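Local atomic coordinates of polymeric Immunoglobulin Receptor (Oncorhynchus mykiss, PDB entry 5F1S), a protein that probably binds polymeric immunoglobulins at mucosal surfaces, its ectodomain of immunoglobulin-like domains corresponding to the secretory component. Residues G113-E125 and Q201-S213. Numbering follows the deposited sequence.
Sequences GLSVVNSMVSGEE and QQVAVYILVTPPS
The parallel A'–G pairing of a V-set immunoglobulin domain sets the strand 120-124 beside the strand 201-210, Met-120 opposite Tyr-206 and Glu-124 opposite Thr-210. Its ladder starts at Tyr-206 N, which gives a nearly straight bond to Ser-119 O (2.8 Å, 179°), and Val-121 N then donates to Tyr-206 O. Val-121 O receives Leu-208 N, Leu-208 O receives Gly-123 N, and Gly-123 O receives Thr-210 N. Glu-125 N closes the series on Thr-210 O (2.8 Å).

On one side of this edge Met-120 lies alongside Tyr-206, pointing the same way. Its SD comes obliquely to the ring, 3.8 Å from Tyr-206 CD1, a Met-aromatic contact, and a bend at chi2 (94°) carries CE on to Leu-208 CD2 (3.6 Å). The other side faces the interior of the sandwich, where Ile-207 CD1 sits against Val-121 CB. Further back the first strand switches sheets, as V-set A strands do: 114-116 pairs with 129-135 in the opposite sheet, and toward 201-210 the approach is made mainly by side chains, with Val-116 CG1 on Val-203 CG2 (3.8 Å) and Val-116 CG2 on Val-205 CG2.

At the far end Glu-124 OE1 takes two bonds from Ser-213, the hydroxyl OG on its syn lone pair and the backbone N (3.2 Å) from above the carboxylate plane. An alanine at Glu-124 is likely to leave Ser-213 N and OG without this acceptor and the tail after Pro-212 freer to swing. Glu-125 runs beside Pro-212, OE2 3.8 Å from Pro-212 CD, and forms a salt bridge with Arg-188.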
loop_
_atom_site.group_PDB
_atom_site.type_symbol
_atom_site.label_atom_id
_atom_site.label_comp_id
_atom_site.label_asym_id
_atom_site.label_seq_id
_atom_site.Cartn_x
_atom_site.Cartn_y
_atom_site.Cartn_z
ATOM N N GLY A 113 -5.782 8.652 3.128
ATOM C CA GLY A 113 -7.057 8.374 2.523
ATOM C C GLY A 113 -7.299 6.901 2.367
ATOM O O GLY A 113 -6.934 6.090 3.239
ATOM N N LEU A 114 -7.939 6.534 1.241
ATOM C CA LEU A 114 -8.416 5.181 1.029
ATOM C C LEU A 114 -7.919 4.677 -0.308
ATOM O O LEU A 114 -7.650 5.472 -1.225
ATOM C CB LEU A 114 -9.962 5.047 1.043
ATOM C CG LEU A 114 -10.578 5.196 2.445
ATOM C CD1 LEU A 114 -10.687 6.640 2.796
ATOM C CD2 LEU A 114 -11.930 4.520 2.455
ATOM N N SER A 115 -7.787 3.362 -0.416
ATOM C CA SER A 115 -7.502 2.727 -1.712
ATOM C C SER A 115 -8.240 1.408 -1.787
ATOM O O SER A 115 -8.838 0.943 -0.816
ATOM C CB SER A 115 -5.997 2.490 -1.906
ATOM O OG SER A 115 -5.578 1.479 -1.014
ATOM N N VAL A 116 -8.209 0.772 -2.940
ATOM C CA VAL A 116 -8.930 -0.482 -3.077
ATOM C C VAL A 116 -8.041 -1.480 -3.770
ATOM O O VAL A 116 -7.281 -1.120 -4.676
ATOM C CB VAL A 116 -10.267 -0.259 -3.813
ATOM C CG1 VAL A 116 -10.036 0.227 -5.233
ATOM C CG2 VAL A 116 -11.096 -1.496 -3.784
ATOM N N VAL A 117 -8.095 -2.729 -3.291
ATOM C CA VAL A 117 -7.271 -3.778 -3.873
ATOM C C VAL A 117 -7.614 -3.937 -5.348
ATOM O O VAL A 117 -6.763 -3.768 -6.226
ATOM C CB VAL A 117 -7.446 -5.106 -3.101
ATOM C CG1 VAL A 117 -6.739 -6.238 -3.838
ATOM C CG2 VAL A 117 -6.914 -5.009 -1.621
ATOM N N ASN A 118 -8.887 -4.201 -5.646
ATOM C CA ASN A 118 -9.326 -4.309 -7.032
ATOM C C ASN A 118 -10.494 -3.359 -7.237
ATOM O O ASN A 118 -11.555 -3.556 -6.638
ATOM C CB ASN A 118 -9.726 -5.756 -7.350
ATOM C CG ASN A 118 -10.070 -5.974 -8.826
ATOM O OD1 ASN A 118 -9.726 -5.158 -9.706
ATOM N ND2 ASN A 118 -10.759 -7.096 -9.106
ATOM N N SER A 119 -10.323 -2.347 -8.086
ATOM C CA SER A 119 -11.405 -1.365 -8.266
ATOM C C SER A 119 -12.458 -1.793 -9.292
ATOM O O SER A 119 -13.417 -1.049 -9.535
ATOM C CB SER A 119 -10.816 -0.013 -8.671
ATOM O OG SER A 119 -10.319 -0.100 -9.985
ATOM N N MET A 120 -12.291 -2.950 -9.925
ATOM C CA MET A 120 -13.313 -3.573 -10.759
ATOM C C MET A 120 -13.527 -4.976 -10.226
ATOM O O MET A 120 -12.601 -5.792 -10.262
ATOM C CB MET A 120 -12.879 -3.624 -12.214
ATOM C CG MET A 120 -13.564 -4.685 -13.123
ATOM S SD MET A 120 -14.962 -3.960 -13.948
ATOM C CE MET A 120 -15.525 -5.392 -14.853
ATOM N N VAL A 121 -14.726 -5.269 -9.754
ATOM C CA VAL A 121 -15.055 -6.587 -9.204
ATOM C C VAL A 121 -16.234 -7.133 -10.005
ATOM O O VAL A 121 -17.246 -6.447 -10.168
ATOM C CB VAL A 121 -15.388 -6.489 -7.697
ATOM C CG1 VAL A 121 -15.874 -7.789 -7.151
ATOM C CG2 VAL A 121 -14.158 -6.023 -6.904
ATOM N N SER A 122 -16.119 -8.367 -10.513
ATOM C CA SER A 122 -17.219 -8.939 -11.262
ATOM C C SER A 122 -17.622 -10.288 -10.672
ATOM O O SER A 122 -16.818 -11.001 -10.060
ATOM C CB SER A 122 -16.894 -9.114 -12.749
ATOM O OG SER A 122 -15.831 -10.001 -12.886
ATOM N N GLY A 123 -18.891 -10.612 -10.863
ATOM C CA GLY A 123 -19.404 -11.907 -10.449
ATOM C C GLY A 123 -20.742 -12.190 -11.098
ATOM O O GLY A 123 -21.486 -11.281 -11.476
ATOM N N GLU A 124 -21.049 -13.475 -11.200
ATOM C CA GLU A 124 -22.318 -13.903 -11.754
ATOM C C GLU A 124 -23.450 -13.533 -10.823
ATOM O O GLU A 124 -23.307 -13.590 -9.599
ATOM C CB GLU A 124 -22.338 -15.418 -11.948
ATOM C CG GLU A 124 -21.455 -15.905 -13.036
ATOM C CD GLU A 124 -21.827 -17.300 -13.496
ATOM O OE1 GLU A 124 -22.767 -17.918 -12.909
ATOM O OE2 GLU A 124 -21.168 -17.747 -14.459
ATOM N N GLU A 125 -24.578 -13.166 -11.411
ATOM C CA GLU A 125 -25.799 -12.980 -10.652
ATOM C C GLU A 125 -26.040 -14.187 -9.750
ATOM O O GLU A 125 -25.837 -15.338 -10.149
ATOM C CB GLU A 125 -26.964 -12.787 -11.596
ATOM C CG GLU A 125 -28.276 -12.651 -10.931
ATOM C CD GLU A 125 -29.289 -12.121 -11.886
ATOM O OE1 GLU A 125 -29.437 -10.879 -11.996
ATOM O OE2 GLU A 125 -29.931 -12.956 -12.544
ATOM N N GLN A 201 -13.133 11.250 2.580
ATOM C CA GLN A 201 -12.337 10.607 1.541
ATOM C C GLN A 201 -13.097 9.417 0.987
ATOM O O GLN A 201 -13.874 8.780 1.696
ATOM C CB GLN A 201 -10.989 10.119 2.067
ATOM C CG GLN A 201 -10.044 11.185 2.537
ATOM C CD GLN A 201 -9.972 12.303 1.621
ATOM O OE1 GLN A 201 -9.746 12.136 0.413
ATOM N NE2 GLN A 201 -10.201 13.496 2.162
ATOM N N GLN A 202 -12.838 9.085 -0.289
ATOM C CA GLN A 202 -13.569 7.995 -0.913
ATOM C C GLN A 202 -12.684 7.354 -1.973
ATOM O O GLN A 202 -11.718 7.956 -2.435
ATOM C CB GLN A 202 -14.877 8.474 -1.531
ATOM C CG GLN A 202 -14.869 9.781 -2.287
ATOM C CD GLN A 202 -16.307 10.295 -2.614
ATOM O OE1 GLN A 202 -17.259 10.171 -1.806
ATOM N NE2 GLN A 202 -16.456 10.884 -3.791
ATOM N N VAL A 203 -12.994 6.122 -2.313
ATOM C CA VAL A 203 -12.363 5.470 -3.461
ATOM C C VAL A 203 -13.464 4.753 -4.247
ATOM O O VAL A 203 -14.344 4.111 -3.661
ATOM C CB VAL A 203 -11.228 4.502 -3.045
ATOM C CG1 VAL A 203 -11.710 3.364 -2.163
ATOM C CG2 VAL A 203 -10.611 3.917 -4.312
ATOM N N ALA A 204 -13.446 4.923 -5.573
ATOM C CA ALA A 204 -14.467 4.353 -6.455
ATOM C C ALA A 204 -14.211 2.880 -6.761
ATOM O O ALA A 204 -13.068 2.447 -6.974
ATOM C CB ALA A 204 -14.545 5.184 -7.750
ATOM N N VAL A 205 -15.295 2.105 -6.771
ATOM C CA VAL A 205 -15.274 0.673 -7.049
ATOM C C VAL A 205 -16.416 0.393 -8.017
ATOM O O VAL A 205 -17.547 0.857 -7.810
ATOM C CB VAL A 205 -15.442 -0.177 -5.776
ATOM C CG1 VAL A 205 -15.324 -1.687 -6.086
ATOM C CG2 VAL A 205 -14.417 0.253 -4.712
ATOM N N TYR A 206 -16.118 -0.336 -9.085
ATOM C CA TYR A 206 -17.124 -0.771 -10.044
ATOM C C TYR A 206 -17.468 -2.228 -9.821
ATOM O O TYR A 206 -16.565 -3.053 -9.706
ATOM C CB TYR A 206 -16.622 -0.586 -11.493
ATOM C CG TYR A 206 -17.751 -0.725 -12.500
ATOM C CD1 TYR A 206 -18.069 -1.963 -13.058
ATOM C CD2 TYR A 206 -18.511 0.382 -12.899
ATOM C CE1 TYR A 206 -19.113 -2.104 -13.960
ATOM C CE2 TYR A 206 -19.546 0.247 -13.810
ATOM C CZ TYR A 206 -19.840 -1.002 -14.357
ATOM O OH TYR A 206 -20.872 -1.151 -15.264
ATOM N N ILE A 207 -18.768 -2.532 -9.753
ATOM C CA ILE A 207 -19.257 -3.904 -9.644
ATOM C C ILE A 207 -19.920 -4.253 -10.969
ATOM O O ILE A 207 -20.852 -3.564 -11.405
ATOM C CB ILE A 207 -20.275 -4.062 -8.494
ATOM C CG1 ILE A 207 -19.668 -3.635 -7.140
ATOM C CG2 ILE A 207 -20.783 -5.520 -8.419
ATOM C CD1 ILE A 207 -18.467 -4.464 -6.738
ATOM N N LEU A 208 -19.463 -5.330 -11.599
ATOM C CA LEU A 208 -20.112 -5.831 -12.804
ATOM C C LEU A 208 -20.769 -7.156 -12.482
ATOM O O LEU A 208 -20.068 -8.120 -12.177
ATOM C CB LEU A 208 -19.096 -6.009 -13.919
ATOM C CG LEU A 208 -19.673 -6.600 -15.204
ATOM C CD1 LEU A 208 -20.719 -5.703 -15.771
ATOM C CD2 LEU A 208 -18.535 -6.816 -16.174
ATOM N N VAL A 209 -22.085 -7.224 -12.601
ATOM C CA VAL A 209 -22.817 -8.460 -12.376
ATOM C C VAL A 209 -23.082 -9.071 -13.748
ATOM O O VAL A 209 -23.683 -8.428 -14.612
ATOM C CB VAL A 209 -24.138 -8.215 -11.630
ATOM C CG1 VAL A 209 -24.852 -9.539 -11.313
ATOM C CG2 VAL A 209 -23.875 -7.464 -10.306
ATOM N N THR A 210 -22.646 -10.293 -13.933
ATOM C CA THR A 210 -22.786 -10.945 -15.214
ATOM C C THR A 210 -23.918 -11.951 -15.150
ATOM O O THR A 210 -24.441 -12.255 -14.075
ATOM C CB THR A 210 -21.473 -11.610 -15.592
ATOM O OG1 THR A 210 -21.183 -12.642 -14.647
ATOM C CG2 THR A 210 -20.338 -10.561 -15.605
ATOM N N PRO A 211 -24.362 -12.468 -16.294
ATOM C CA PRO A 211 -25.551 -13.328 -16.287
ATOM C C PRO A 211 -25.295 -14.625 -15.554
ATOM O O PRO A 211 -24.176 -15.168 -15.589
ATOM C CB PRO A 211 -25.814 -13.587 -17.785
ATOM C CG PRO A 211 -25.165 -12.423 -18.505
ATOM C CD PRO A 211 -23.969 -12.047 -17.645
ATOM N N PRO A 212 -26.310 -15.202 -14.929
ATOM C CA PRO A 212 -26.148 -16.537 -14.354
ATOM C C PRO A 212 -25.860 -17.534 -15.471
ATOM O O PRO A 212 -26.397 -17.407 -16.580
ATOM C CB PRO A 212 -27.497 -16.792 -13.684
ATOM C CG PRO A 212 -28.447 -15.987 -14.491
ATOM C CD PRO A 212 -27.721 -14.802 -15.001
ATOM N N SER A 213 -25.000 -18.507 -15.181
ATOM C CA SER A 213 -24.620 -19.500 -16.175
ATOM C C SER A 213 -25.504 -20.734 -16.048
ATOM O O SER A 213 -26.137 -20.987 -15.015
ATOM C CB SER A 213 -23.155 -19.882 -16.043
ATOM O OG SER A 213 -22.942 -20.557 -14.821
#